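Local coordinates for protein molinate hydrolase (Gulosibacter molinativorax, PDB 4UB9) that hydrolyses the thiocarbamate herbicide molinate, probably through a zinc-dependent attack within an amidohydrolase-type barrel, at residues Leu93-Val98 against Leu370-Gly375; His99-Ile104 against Thr144-Glu149; Thr173-Gly178 against Asp237-Ala242; Gly183-Pro188 against Thr244-Gly249; Thr284-Leu289 against Thr304-Ala309. One frame throughout, in Å; residues are numbered along the deposited sequence.

Overall arrangement
The five contacts ring the mouth of the TIM barrel of this amidohydrolase. Interaction 1 joins the first barrel strand to the loop after strand 368-370, closing the barrel; along the chain it encloses the other four. The first segment of interaction 2 continues straight on from strand 97-98, centres about 12 Å apart. Interaction 3 pairs strands 174-175 and 239-242; interaction 4 joins the loops that leave them, centres about 15 Å apart. Interaction 5 links the chain beyond strand 279-282, which ends on the zinc-binding His282, and strand 299-301, which the zinc-binding His302 directly follows. Together they hold loops around the metal, with the Asp373, His99, Lys240 and His246 side chains within about 6 Å. Interactions 4 and 5 also touch the third subunit.

Interaction 1. Residues Leu93-Val98 against Leu370-Gly375; sequences LVNGNV and LGTDAG
Leu370, at the barrel mouth, turns its carbonyl to segment 93-98, and its O accepts from Gly96 N at 2.8 Å, in the carbonyl plane. Its side chain has CG anti to the backbone N, which sets CD2 across the amide of Asn95 at about a right angle, 3.8 Å from OD1. Gly371 packs against the corner at Gly96; its CA is 3.6 Å from Asn95 OD1, and a beta carbon here would run into Asn97 CB. That same OD1 takes Asn97 N in an Asx turn at 3.0 Å, nearly straight at 167°, which fixes the corner. Thr372 N donates to Asn97 O at 3.1 Å, on a lone pair. Its OG1 receives Ala374 N in an ST turn and bonds Asp400 on helix 400-410. Asp373 N is the second donor to Asn97 O, at 2.9 Å, coming from above the carbonyl plane. The Asp373 carboxylate lies alongside the Asn97 amide, their planes 73° apart, with ND2 donating to OD1, whose position is less certain. The first barrel strand is thus bonded to the chain around the last one, 368-370, as expected for closure of a TIM barrel. The Asp373 side chain lies about 5 Å from the zinc ion and about 4 Å from that of His302; if the modelled OD1 holds, the amide N-H would probably steady the carboxylate and offset its charge.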
# COMPACT_ATOMS: atom_id res chain seq x y z
N LEU A 93 -30.22 18.34 -27.17
CA LEU A 93 -29.13 17.39 -27.20
C LEU A 93 -29.38 16.27 -26.18
O LEU A 93 -30.07 16.45 -25.17
CB LEU A 93 -27.77 18.04 -27.00
CG LEU A 93 -27.47 19.16 -28.02
CD1 LEU A 93 -26.12 19.80 -27.75
CD2 LEU A 93 -27.52 18.67 -29.44
N VAL A 94 -28.76 15.13 -26.47
CA VAL A 94 -29.00 13.89 -25.72
C VAL A 94 -27.73 13.14 -25.46
O VAL A 94 -26.93 12.86 -26.38
CB VAL A 94 -29.96 12.95 -26.49
CG1 VAL A 94 -30.25 11.69 -25.68
CG2 VAL A 94 -31.27 13.66 -26.82
N ASN A 95 -27.51 12.81 -24.20
CA ASN A 95 -26.30 12.10 -23.80
C ASN A 95 -26.68 10.69 -23.38
O ASN A 95 -27.41 10.50 -22.41
CB ASN A 95 -25.59 12.80 -22.63
CG ASN A 95 -24.16 12.32 -22.43
OD1 ASN A 95 -23.85 11.11 -22.55
ND2 ASN A 95 -23.26 13.26 -22.13
N GLY A 96 -26.10 9.72 -24.06
CA GLY A 96 -26.43 8.30 -23.83
C GLY A 96 -25.78 7.61 -22.64
O GLY A 96 -26.10 6.46 -22.34
N ASN A 97 -24.85 8.29 -21.99
CA ASN A 97 -24.18 7.74 -20.82
C ASN A 97 -23.50 8.77 -19.98
O ASN A 97 -22.38 9.20 -20.27
CB ASN A 97 -23.17 6.68 -21.21
CG ASN A 97 -22.52 6.05 -20.00
OD1 ASN A 97 -23.08 6.03 -18.92
ND2 ASN A 97 -21.34 5.50 -20.18
N VAL A 98 -24.16 9.12 -18.90
CA VAL A 98 -23.58 9.95 -17.85
C VAL A 98 -23.70 9.32 -16.47
O VAL A 98 -24.39 8.32 -16.28
CB VAL A 98 -24.27 11.35 -17.77
CG1 VAL A 98 -24.27 12.01 -19.12
CG2 VAL A 98 -25.68 11.22 -17.22
N LEU A 370 -23.67 8.57 -28.84
CA LEU A 370 -22.84 9.41 -28.00
C LEU A 370 -23.05 9.04 -26.54
O LEU A 370 -24.18 9.01 -26.03
CB LEU A 370 -23.16 10.90 -28.21
CG LEU A 370 -22.29 11.93 -27.44
CD1 LEU A 370 -22.27 13.24 -28.22
CD2 LEU A 370 -22.80 12.21 -26.03
N GLY A 371 -21.93 8.87 -25.85
CA GLY A 371 -21.91 8.69 -24.39
C GLY A 371 -20.51 8.86 -23.86
O GLY A 371 -19.56 8.62 -24.56
N THR A 372 -20.40 9.29 -22.60
CA THR A 372 -19.10 9.75 -22.08
C THR A 372 -18.63 9.30 -20.71
O THR A 372 -17.48 9.49 -20.37
CB THR A 372 -19.12 11.29 -21.97
OG1 THR A 372 -20.21 11.67 -21.12
CG2 THR A 372 -19.30 11.92 -23.37
N ASP A 373 -19.52 8.74 -19.91
CA ASP A 373 -19.24 8.37 -18.53
C ASP A 373 -19.06 9.62 -17.71
O ASP A 373 -18.55 9.57 -16.61
CB ASP A 373 -17.99 7.45 -18.39
CG ASP A 373 -18.32 5.91 -18.41
OD1 ASP A 373 -19.45 5.51 -18.04
OD2 ASP A 373 -17.43 5.11 -18.82
N ALA A 374 -19.46 10.76 -18.25
CA ALA A 374 -19.10 12.03 -17.61
C ALA A 374 -19.89 12.32 -16.38
O ALA A 374 -21.04 11.88 -16.22
CB ALA A 374 -19.22 13.18 -18.58
N GLY A 375 -19.27 13.09 -15.51
CA GLY A 375 -19.89 13.49 -14.23
C GLY A 375 -19.50 14.89 -13.85
O GLY A 375 -18.61 15.48 -14.41

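Interaction 2. Residues His99-Ile104 against Thr144-Glu149; sequences HLLDGI and TWNALE
His99 and Trp145 bury the most surface, and their side chains cross at about a right angle. CG of His99 is anti to its carbonyl carbon, which lays the imidazole along the backbone of Trp145: CD2 comes 3.0 Å from Trp145 O, which sits at the ring edge near its plane, and also touches Trp145 CB. NE2 approaches Thr144 CG2 at 3.7 Å. ND1 has a weak hydrogen bond to Asp373 O, and the side chain stands about 6 Å from the zinc ion. The indole of Trp145, with CG anti to the backbone N, extends away from the imidazole toward Gly103, CZ3 lying 3.6 Å from Gly103 CA; a beta carbon there would collide with CZ3. Phe208 stacks on the indole, and the ring of Phe185 meets it obliquely. The two segments are the loops that follow the first and second strands of the TIM barrel, at the mouth where the metal sits. Asn146 is the third main contributor. Its amide crosses Leu101 at about a right angle, with OD1 3.4 Å from Leu101 CG, while the same oxygen accepts from Ala147 N at 2.6 Å. ND2 faces Leu101 N at 3.4 Å as a second donor, so the two do not bond. It is taken instead by OD2 of Asp143, which also accepts from Leu100 N, so that one carboxylate oxygen ties both loops. Beyond the amide, Leu101 CD1 packs toward Ala147 CB.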
# COMPACT_ATOMS: atom_id res chain seq x y z
N HIS A 99 -23.04 9.94 -15.50
CA HIS A 99 -23.16 9.57 -14.10
C HIS A 99 -23.33 10.83 -13.26
O HIS A 99 -22.40 11.62 -13.07
CB HIS A 99 -21.96 8.78 -13.65
CG HIS A 99 -21.76 7.53 -14.45
ND1 HIS A 99 -20.64 7.30 -15.22
CD2 HIS A 99 -22.54 6.45 -14.61
CE1 HIS A 99 -20.75 6.14 -15.83
NE2 HIS A 99 -21.89 5.59 -15.46
N LEU A 100 -24.54 10.99 -12.75
CA LEU A 100 -24.94 12.19 -12.05
C LEU A 100 -24.44 12.25 -10.59
O LEU A 100 -24.45 13.33 -9.98
CB LEU A 100 -26.46 12.36 -12.13
CG LEU A 100 -26.93 12.48 -13.61
CD1 LEU A 100 -28.44 12.53 -13.72
CD2 LEU A 100 -26.35 13.73 -14.31
N LEU A 101 -24.05 11.10 -10.03
CA LEU A 101 -23.04 11.04 -8.97
C LEU A 101 -21.79 10.55 -9.67
O LEU A 101 -21.82 9.52 -10.35
CB LEU A 101 -23.42 10.08 -7.85
CG LEU A 101 -24.60 10.47 -6.95
CD1 LEU A 101 -24.82 9.46 -5.83
CD2 LEU A 101 -24.36 11.84 -6.34
N ASP A 102 -20.68 11.27 -9.52
CA ASP A 102 -19.53 11.14 -10.43
C ASP A 102 -18.72 9.87 -10.24
O ASP A 102 -17.81 9.79 -9.43
CB ASP A 102 -18.59 12.35 -10.30
CG ASP A 102 -17.54 12.40 -11.39
OD1 ASP A 102 -17.26 11.36 -12.05
OD2 ASP A 102 -17.04 13.51 -11.62
N GLY A 103 -19.03 8.88 -11.04
CA GLY A 103 -18.42 7.56 -10.88
C GLY A 103 -17.00 7.44 -11.36
O GLY A 103 -16.19 6.67 -10.80
N ILE A 104 -16.67 8.18 -12.42
CA ILE A 104 -15.29 8.14 -12.96
C ILE A 104 -14.35 8.65 -11.89
O ILE A 104 -13.29 8.07 -11.65
CB ILE A 104 -15.14 8.99 -14.25
CG1 ILE A 104 -15.81 8.26 -15.39
CG2 ILE A 104 -13.68 9.28 -14.57
CD1 ILE A 104 -15.04 7.08 -15.94
N THR A 144 -26.36 5.72 -16.35
CA THR A 144 -26.05 4.31 -16.58
C THR A 144 -25.48 3.62 -15.32
O THR A 144 -25.30 2.41 -15.26
CB THR A 144 -25.07 4.35 -17.76
OG1 THR A 144 -25.78 4.10 -18.98
CG2 THR A 144 -23.98 3.50 -17.62
N TRP A 145 -25.21 4.42 -14.30
CA TRP A 145 -24.73 3.95 -13.02
C TRP A 145 -24.83 5.06 -11.97
O TRP A 145 -24.22 6.12 -12.09
CB TRP A 145 -23.27 3.47 -13.04
CG TRP A 145 -22.81 2.94 -11.66
CD1 TRP A 145 -23.09 1.72 -11.13
CD2 TRP A 145 -22.05 3.63 -10.69
NE1 TRP A 145 -22.54 1.60 -9.89
CE2 TRP A 145 -21.87 2.75 -9.60
CE3 TRP A 145 -21.48 4.89 -10.64
CZ2 TRP A 145 -21.15 3.11 -8.47
CZ3 TRP A 145 -20.77 5.24 -9.53
CH2 TRP A 145 -20.62 4.36 -8.45
N ASN A 146 -25.58 4.76 -10.94
CA ASN A 146 -25.87 5.70 -9.90
C ASN A 146 -26.50 4.94 -8.76
O ASN A 146 -26.78 3.75 -8.89
CB ASN A 146 -26.83 6.76 -10.42
CG ASN A 146 -26.69 8.08 -9.70
OD1 ASN A 146 -26.51 8.14 -8.48
ND2 ASN A 146 -26.77 9.17 -10.46
N ALA A 147 -26.74 5.64 -7.66
CA ALA A 147 -27.48 5.09 -6.53
C ALA A 147 -28.98 5.23 -6.75
O ALA A 147 -29.49 6.33 -6.95
CB ALA A 147 -27.09 5.76 -5.25
N LEU A 148 -29.67 4.10 -6.66
CA LEU A 148 -31.07 4.03 -7.01
C LEU A 148 -31.93 5.04 -6.28
O LEU A 148 -32.73 5.73 -6.89
CB LEU A 148 -31.61 2.62 -6.79
CG LEU A 148 -33.04 2.39 -7.28
CD1 LEU A 148 -33.22 2.64 -8.78
CD2 LEU A 148 -33.45 0.97 -6.97
N GLU A 149 -31.84 5.07 -4.96
CA GLU A 149 -32.72 5.94 -4.18
C GLU A 149 -32.64 7.42 -4.62
O GLU A 149 -33.66 8.00 -4.98
CB GLU A 149 -32.48 5.74 -2.67
CG GLU A 149 -33.32 6.65 -1.75
CD GLU A 149 -32.88 6.58 -0.28
OE1 GLU A 149 -33.05 5.51 0.34
OE2 GLU A 149 -32.37 7.58 0.28

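Interaction 3. Residues Thr173-Gly178 against Asp237-Ala242; sequences TLIGMG and DFCKIA
A water molecule is the best-held polar atom, gripped by two bonds: it donates to Thr173 O and accepts from Lys240 N, each at 2.8 Å, bridging the two segments just before direct pairing begins. Beyond it the pairing is direct and parallel. Ile175 N donates to Lys240 O at 3.0 Å in a nearly straight bond (172°), and Ala242 N returns a bond to Ile175 O at 3.0 Å. These are adjacent strands of the TIM barrel. One sheet face carries Ile175 and Ile241, where Ile175 CG1 touches Ile241 CD1 at 3.7 Å and also meets Cys239 SG; helices 221-232 and 262-275 cover it. On the opposite face Leu174 CD2 presses on Ala242 CB at 3.5 Å, tight for two carbons, and the leucine also touches His282. An alanine at Leu174 would lose both contacts and would probably loosen the packing beside a zinc-binding histidine. Gly176 occupies the turn from Leu174 to Met177 with a positive phi of 94°, where a beta carbon would jam against the preceding carbonyl. Lys240, bent near its end, has its side chain about 4 Å from the zinc ion, whose charge would probably lower the pKa of its amine.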
# COMPACT_ATOMS: atom_id res chain seq x y z
N THR A 173 -28.12 0.63 -10.72
CA THR A 173 -26.76 0.06 -10.65
C THR A 173 -26.43 -0.79 -11.86
O THR A 173 -27.22 -0.99 -12.76
CB THR A 173 -26.54 -0.75 -9.38
OG1 THR A 173 -25.15 -1.04 -9.22
CG2 THR A 173 -27.32 -2.06 -9.41
N LEU A 174 -25.19 -1.22 -11.90
CA LEU A 174 -24.70 -2.15 -12.90
C LEU A 174 -24.79 -3.54 -12.28
O LEU A 174 -24.14 -3.83 -11.26
CB LEU A 174 -23.23 -1.94 -13.15
CG LEU A 174 -22.72 -1.80 -14.55
CD1 LEU A 174 -22.18 -0.37 -14.65
CD2 LEU A 174 -21.58 -2.74 -14.78
N ILE A 175 -25.58 -4.38 -12.90
CA ILE A 175 -25.86 -5.65 -12.31
C ILE A 175 -24.57 -6.46 -12.29
O ILE A 175 -24.01 -6.78 -13.34
CB ILE A 175 -26.93 -6.42 -13.09
CG1 ILE A 175 -28.23 -5.61 -13.23
CG2 ILE A 175 -27.20 -7.76 -12.43
CD1 ILE A 175 -28.82 -5.15 -11.93
N GLY A 176 -24.18 -6.86 -11.08
CA GLY A 176 -23.02 -7.72 -10.87
C GLY A 176 -21.73 -6.98 -10.58
O GLY A 176 -20.66 -7.58 -10.52
N MET A 177 -21.83 -5.67 -10.43
CA MET A 177 -20.64 -4.87 -10.11
C MET A 177 -20.70 -4.48 -8.66
O MET A 177 -21.76 -4.18 -8.10
CB MET A 177 -20.57 -3.59 -10.97
CG MET A 177 -19.24 -2.82 -10.83
SD MET A 177 -19.16 -1.23 -11.69
CE MET A 177 -20.35 -0.25 -10.80
N GLY A 178 -19.54 -4.38 -8.06
CA GLY A 178 -19.45 -3.86 -6.69
C GLY A 178 -19.62 -2.34 -6.62
O GLY A 178 -19.58 -1.65 -7.64
N ASP A 237 -35.56 2.62 -15.72
CA ASP A 237 -35.93 2.86 -17.11
C ASP A 237 -35.22 1.91 -18.10
O ASP A 237 -35.67 1.70 -19.22
CB ASP A 237 -35.61 4.28 -17.48
CG ASP A 237 -36.35 5.26 -16.61
OD1 ASP A 237 -37.59 5.37 -16.77
OD2 ASP A 237 -35.70 5.93 -15.77
N PHE A 238 -34.14 1.33 -17.67
CA PHE A 238 -33.41 0.34 -18.46
C PHE A 238 -32.50 -0.42 -17.53
O PHE A 238 -32.46 -0.12 -16.33
CB PHE A 238 -32.65 0.97 -19.62
CG PHE A 238 -31.83 2.15 -19.23
CD1 PHE A 238 -30.58 1.96 -18.73
CD2 PHE A 238 -32.29 3.45 -19.39
CE1 PHE A 238 -29.76 3.04 -18.41
CE2 PHE A 238 -31.49 4.53 -19.06
CZ PHE A 238 -30.23 4.32 -18.57
N CYS A 239 -31.80 -1.44 -18.05
CA CYS A 239 -30.98 -2.28 -17.17
C CYS A 239 -29.67 -2.53 -17.79
O CYS A 239 -29.59 -2.95 -18.96
CB CYS A 239 -31.68 -3.61 -16.90
SG CYS A 239 -30.74 -4.68 -15.81
N LYS A 240 -28.62 -2.34 -17.01
CA LYS A 240 -27.26 -2.50 -17.56
C LYS A 240 -26.59 -3.65 -16.83
O LYS A 240 -26.56 -3.67 -15.60
CB LYS A 240 -26.42 -1.22 -17.43
CG LYS A 240 -25.03 -1.37 -18.05
CD LYS A 240 -24.35 -0.05 -18.38
CE LYS A 240 -23.32 0.40 -17.37
NZ LYS A 240 -22.16 1.12 -17.98
N ILE A 241 -26.05 -4.57 -17.60
CA ILE A 241 -25.48 -5.78 -17.05
C ILE A 241 -23.97 -5.73 -17.20
O ILE A 241 -23.47 -5.51 -18.29
CB ILE A 241 -25.91 -7.06 -17.80
CG1 ILE A 241 -27.41 -7.24 -17.93
CG2 ILE A 241 -25.31 -8.30 -17.14
CD1 ILE A 241 -28.11 -7.18 -16.63
N ALA A 242 -23.27 -6.07 -16.14
CA ALA A 242 -21.82 -6.25 -16.21
C ALA A 242 -21.45 -7.57 -16.85
O ALA A 242 -21.24 -8.53 -16.15
CB ALA A 242 -21.20 -6.19 -14.83
O HOH W 1 -29.37 -1.80 -14.37

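Interaction 4. Residues Gly183-Pro188 against Thr244-Gly249; sequences GDFMRP and TDHLVG
The loop 183-188 runs beside the turn into helix 248-251, with CA atoms 5.1 Å apart at Asp184 and Leu247 and 4.9 Å apart at Arg187 and Gly249. Gly249 fits close under the carbonyl of Met186, where a beta carbon would clash, and its O lies against Arg187 CA and Pro188 CD. The chief side-chain bond is from His246 ND1 to Asp184 O, 2.9 Å long, on a lone pair of the carbonyl and in the plane of the imidazole; CG anti to the backbone N carries the ring there. CE1 of the same ring sits over a face of Phe185, the two rings being oblique at 32°. Asp184 swings its carboxylate nearly perpendicular to the imidazole. OD1 passes Leu247 CD2 at 3.6 Å and takes a water that accepts from His246 N, and OD2 takes Gly178 N. A second water accepts from Gly249 N at 2.9 Å and reaches Asp184 O. Asp245 OD2 receives Leu247 N in an Asx turn. Tyr257 of the third subunit packs on Asp184, Asp245 and Leu247. These are loops after neighbouring barrel strands, with the His246 side chain about 4 Å from the zinc ion. Because ND1 is the donor, it carries a proton, so a neutral His246 would have its lone pair on NE2; the nearby cation would probably disfavour a second proton.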
# COMPACT_ATOMS: atom_id res chain seq x y z
N GLY A 183 -13.49 -3.69 -4.82
CA GLY A 183 -12.38 -3.90 -5.76
C GLY A 183 -12.58 -3.28 -7.12
O GLY A 183 -11.61 -2.95 -7.84
N ASP A 184 -13.83 -3.21 -7.50
CA ASP A 184 -14.21 -2.56 -8.74
C ASP A 184 -13.80 -1.07 -8.90
O ASP A 184 -13.80 -0.54 -10.00
CB ASP A 184 -15.70 -2.73 -8.96
CG ASP A 184 -16.08 -4.17 -9.27
OD1 ASP A 184 -15.45 -4.79 -10.11
OD2 ASP A 184 -17.02 -4.68 -8.70
N PHE A 185 -13.45 -0.40 -7.80
CA PHE A 185 -12.99 0.98 -7.88
C PHE A 185 -11.66 1.18 -7.20
O PHE A 185 -11.23 2.27 -7.02
CB PHE A 185 -14.01 1.90 -7.24
CG PHE A 185 -15.30 2.00 -8.01
CD1 PHE A 185 -16.22 0.97 -7.97
CD2 PHE A 185 -15.59 3.14 -8.75
CE1 PHE A 185 -17.42 1.09 -8.63
CE2 PHE A 185 -16.77 3.25 -9.44
CZ PHE A 185 -17.70 2.21 -9.40
N MET A 186 -10.96 0.11 -6.90
CA MET A 186 -9.63 0.24 -6.38
C MET A 186 -8.56 0.37 -7.46
O MET A 186 -8.77 0.03 -8.63
CB MET A 186 -9.29 -0.99 -5.56
CG MET A 186 -9.87 -0.97 -4.17
SD MET A 186 -9.69 -2.57 -3.30
CE MET A 186 -8.13 -3.22 -3.81
N ARG A 187 -7.40 0.84 -7.03
CA ARG A 187 -6.13 0.69 -7.78
C ARG A 187 -5.12 0.11 -6.84
O ARG A 187 -5.29 0.21 -5.64
CB ARG A 187 -5.62 2.03 -8.34
CG ARG A 187 -6.68 2.77 -9.14
CD ARG A 187 -6.05 3.87 -9.96
NE ARG A 187 -7.09 4.74 -10.48
CZ ARG A 187 -6.88 5.93 -11.03
NH1 ARG A 187 -5.65 6.38 -11.21
NH2 ARG A 187 -7.91 6.67 -11.41
N PRO A 188 -4.04 -0.45 -7.36
CA PRO A 188 -3.05 -1.03 -6.48
C PRO A 188 -2.62 -0.12 -5.33
O PRO A 188 -2.52 -0.57 -4.20
CB PRO A 188 -1.86 -1.31 -7.42
CG PRO A 188 -2.49 -1.50 -8.77
CD PRO A 188 -3.60 -0.47 -8.77
N THR A 244 -18.78 -8.25 -18.63
CA THR A 244 -17.41 -8.44 -18.15
C THR A 244 -17.19 -7.70 -16.86
O THR A 244 -18.06 -7.02 -16.34
CB THR A 244 -16.35 -7.99 -19.17
OG1 THR A 244 -16.48 -6.61 -19.39
CG2 THR A 244 -16.49 -8.75 -20.47
N ASP A 245 -15.99 -7.84 -16.35
CA ASP A 245 -15.59 -7.27 -15.07
C ASP A 245 -15.32 -5.77 -15.15
O ASP A 245 -15.26 -5.21 -16.24
CB ASP A 245 -14.29 -7.92 -14.59
CG ASP A 245 -13.10 -7.50 -15.45
OD1 ASP A 245 -13.00 -7.97 -16.62
OD2 ASP A 245 -12.31 -6.65 -15.00
N HIS A 246 -15.10 -5.17 -13.98
CA HIS A 246 -14.86 -3.75 -13.84
C HIS A 246 -13.61 -3.52 -12.99
O HIS A 246 -13.59 -2.65 -12.13
CB HIS A 246 -16.06 -3.10 -13.20
CG HIS A 246 -16.07 -1.61 -13.27
ND1 HIS A 246 -15.36 -0.82 -12.40
CD2 HIS A 246 -16.74 -0.76 -14.09
CE1 HIS A 246 -15.56 0.45 -12.70
NE2 HIS A 246 -16.41 0.52 -13.71
N LEU A 247 -12.58 -4.30 -13.27
CA LEU A 247 -11.33 -4.29 -12.52
C LEU A 247 -10.17 -3.59 -13.25
O LEU A 247 -8.98 -3.87 -12.97
CB LEU A 247 -10.91 -5.73 -12.23
CG LEU A 247 -11.86 -6.56 -11.39
CD1 LEU A 247 -11.28 -7.96 -11.23
CD2 LEU A 247 -12.10 -5.96 -9.99
N VAL A 248 -10.50 -2.71 -14.17
CA VAL A 248 -9.47 -2.06 -14.99
C VAL A 248 -8.49 -1.26 -14.13
O VAL A 248 -7.29 -1.29 -14.34
CB VAL A 248 -10.09 -1.17 -16.07
CG1 VAL A 248 -10.84 -2.07 -17.06
CG2 VAL A 248 -11.08 -0.12 -15.50
N GLY A 249 -9.02 -0.65 -13.11
CA GLY A 249 -8.22 0.07 -12.13
C GLY A 249 -7.22 -0.79 -11.39
O GLY A 249 -6.09 -0.37 -11.17
O HOH W 2 -16.14 -6.73 -11.43
O HOH W 3 -11.70 -0.16 -12.03

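Interaction 5. Residues Thr284-Leu289 against Thr304-Ala309; sequences TSLEGL and TMTGQA
The polar links between these segments run through water: one molecule accepts from Leu286 N and donates to Thr306 O, both at 2.8 Å, joining the first turn of helix 286-294 to the loop. The backbones pack closely, with Ser285 CA 3.9 Å from Thr306 CA, and Thr284 CA makes a CA-H...O contact to Met305 O. Within each segment, hydrogen bonds set the shapes. Ser285 OG accepts from Gly288 N at 2.9 Å as the N-cap of the helix, and Thr306 OG1 donates to Ala309 O at 2.6 Å, nearly along the C=O axis. Apolar contacts centre on Leu286, whose CD2 lies 3.6 Å from Thr306 CB and whose CD1 meets Ala309 CB at 3.8 Å. An alanine at Leu286 would lose both branches and would probably weaken the packing of the helix start on the loop, where Thr218 of the third subunit also lies. The Thr284 and Met305 side chains run alongside each other, about 4 Å from those of His282 and His302 respectively. The contact thus joins the chain just beyond the two zinc-binding histidines. Buried with no partner in the model, Thr284 OG1 has Met305 SD, 4.0 Å away, as its nearest neighbour in the loop 304-309, which probably carries a polar cost close to His282.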
# COMPACT_ATOMS: atom_id res chain seq x y z
N THR A 284 -15.71 -5.40 -21.87
CA THR A 284 -14.35 -4.99 -21.68
C THR A 284 -13.38 -5.81 -22.53
O THR A 284 -12.19 -5.71 -22.40
CB THR A 284 -14.10 -4.99 -20.15
OG1 THR A 284 -14.19 -3.66 -19.68
CG2 THR A 284 -12.82 -5.57 -19.75
N SER A 285 -13.94 -6.63 -23.40
CA SER A 285 -13.14 -7.60 -24.19
C SER A 285 -13.85 -7.95 -25.47
O SER A 285 -15.04 -7.71 -25.62
CB SER A 285 -12.95 -8.94 -23.43
OG SER A 285 -14.19 -9.56 -23.20
N LEU A 286 -13.11 -8.53 -26.41
CA LEU A 286 -13.70 -8.95 -27.71
C LEU A 286 -14.80 -9.99 -27.51
O LEU A 286 -15.85 -9.93 -28.10
CB LEU A 286 -12.65 -9.55 -28.60
CG LEU A 286 -11.58 -8.58 -29.11
CD1 LEU A 286 -10.54 -9.30 -30.00
CD2 LEU A 286 -12.22 -7.44 -29.86
N GLU A 287 -14.53 -10.96 -26.64
CA GLU A 287 -15.51 -11.99 -26.36
C GLU A 287 -16.71 -11.45 -25.62
O GLU A 287 -17.84 -11.88 -25.83
CB GLU A 287 -14.89 -13.15 -25.59
CG GLU A 287 -14.13 -14.10 -26.50
CD GLU A 287 -15.02 -14.66 -27.63
OE1 GLU A 287 -16.04 -15.36 -27.40
OE2 GLU A 287 -14.72 -14.36 -28.78
N GLY A 288 -16.48 -10.45 -24.80
CA GLY A 288 -17.58 -9.77 -24.14
C GLY A 288 -18.46 -9.07 -25.14
O GLY A 288 -19.68 -9.13 -25.09
N LEU A 289 -17.83 -8.37 -26.06
CA LEU A 289 -18.54 -7.67 -27.10
C LEU A 289 -19.37 -8.66 -27.92
O LEU A 289 -20.52 -8.44 -28.18
CB LEU A 289 -17.55 -6.94 -28.00
CG LEU A 289 -18.13 -6.17 -29.20
CD1 LEU A 289 -19.19 -5.16 -28.81
CD2 LEU A 289 -16.99 -5.45 -29.91
N THR A 304 -16.03 -0.36 -27.96
CA THR A 304 -14.68 -0.43 -28.54
C THR A 304 -13.58 -0.64 -27.52
O THR A 304 -12.40 -0.71 -27.89
CB THR A 304 -14.35 0.85 -29.34
OG1 THR A 304 -14.70 1.99 -28.55
CG2 THR A 304 -15.14 0.86 -30.61
N MET A 305 -13.96 -0.68 -26.24
CA MET A 305 -13.00 -0.99 -25.20
C MET A 305 -12.86 -2.52 -25.14
O MET A 305 -13.67 -3.21 -24.57
CB MET A 305 -13.44 -0.44 -23.88
CG MET A 305 -12.34 -0.54 -22.84
SD MET A 305 -12.98 -0.20 -21.20
CE MET A 305 -13.28 1.59 -21.32
N THR A 306 -11.81 -3.04 -25.75
CA THR A 306 -11.70 -4.48 -26.00
C THR A 306 -10.39 -5.12 -25.62
O THR A 306 -9.85 -5.92 -26.35
CB THR A 306 -11.97 -4.80 -27.49
OG1 THR A 306 -10.99 -4.17 -28.32
CG2 THR A 306 -13.32 -4.31 -27.88
N GLY A 307 -9.88 -4.77 -24.45
CA GLY A 307 -8.70 -5.47 -23.93
C GLY A 307 -7.44 -5.17 -24.72
O GLY A 307 -6.48 -5.94 -24.72
N GLN A 308 -7.49 -4.06 -25.44
CA GLN A 308 -6.44 -3.62 -26.34
C GLN A 308 -6.15 -4.62 -27.44
O GLN A 308 -5.08 -4.69 -27.94
CB GLN A 308 -5.18 -3.28 -25.59
CG GLN A 308 -5.28 -1.95 -24.86
CD GLN A 308 -5.31 -0.76 -25.79
OE1 GLN A 308 -6.05 0.21 -25.57
NE2 GLN A 308 -4.49 -0.81 -26.80
N ALA A 309 -7.18 -5.35 -27.84
CA ALA A 309 -7.10 -6.26 -28.97
C ALA A 309 -8.05 -5.76 -30.05
O ALA A 309 -9.11 -5.26 -29.75
CB ALA A 309 -7.45 -7.66 -28.54
O HOH W 4 -10.38 -8.59 -25.80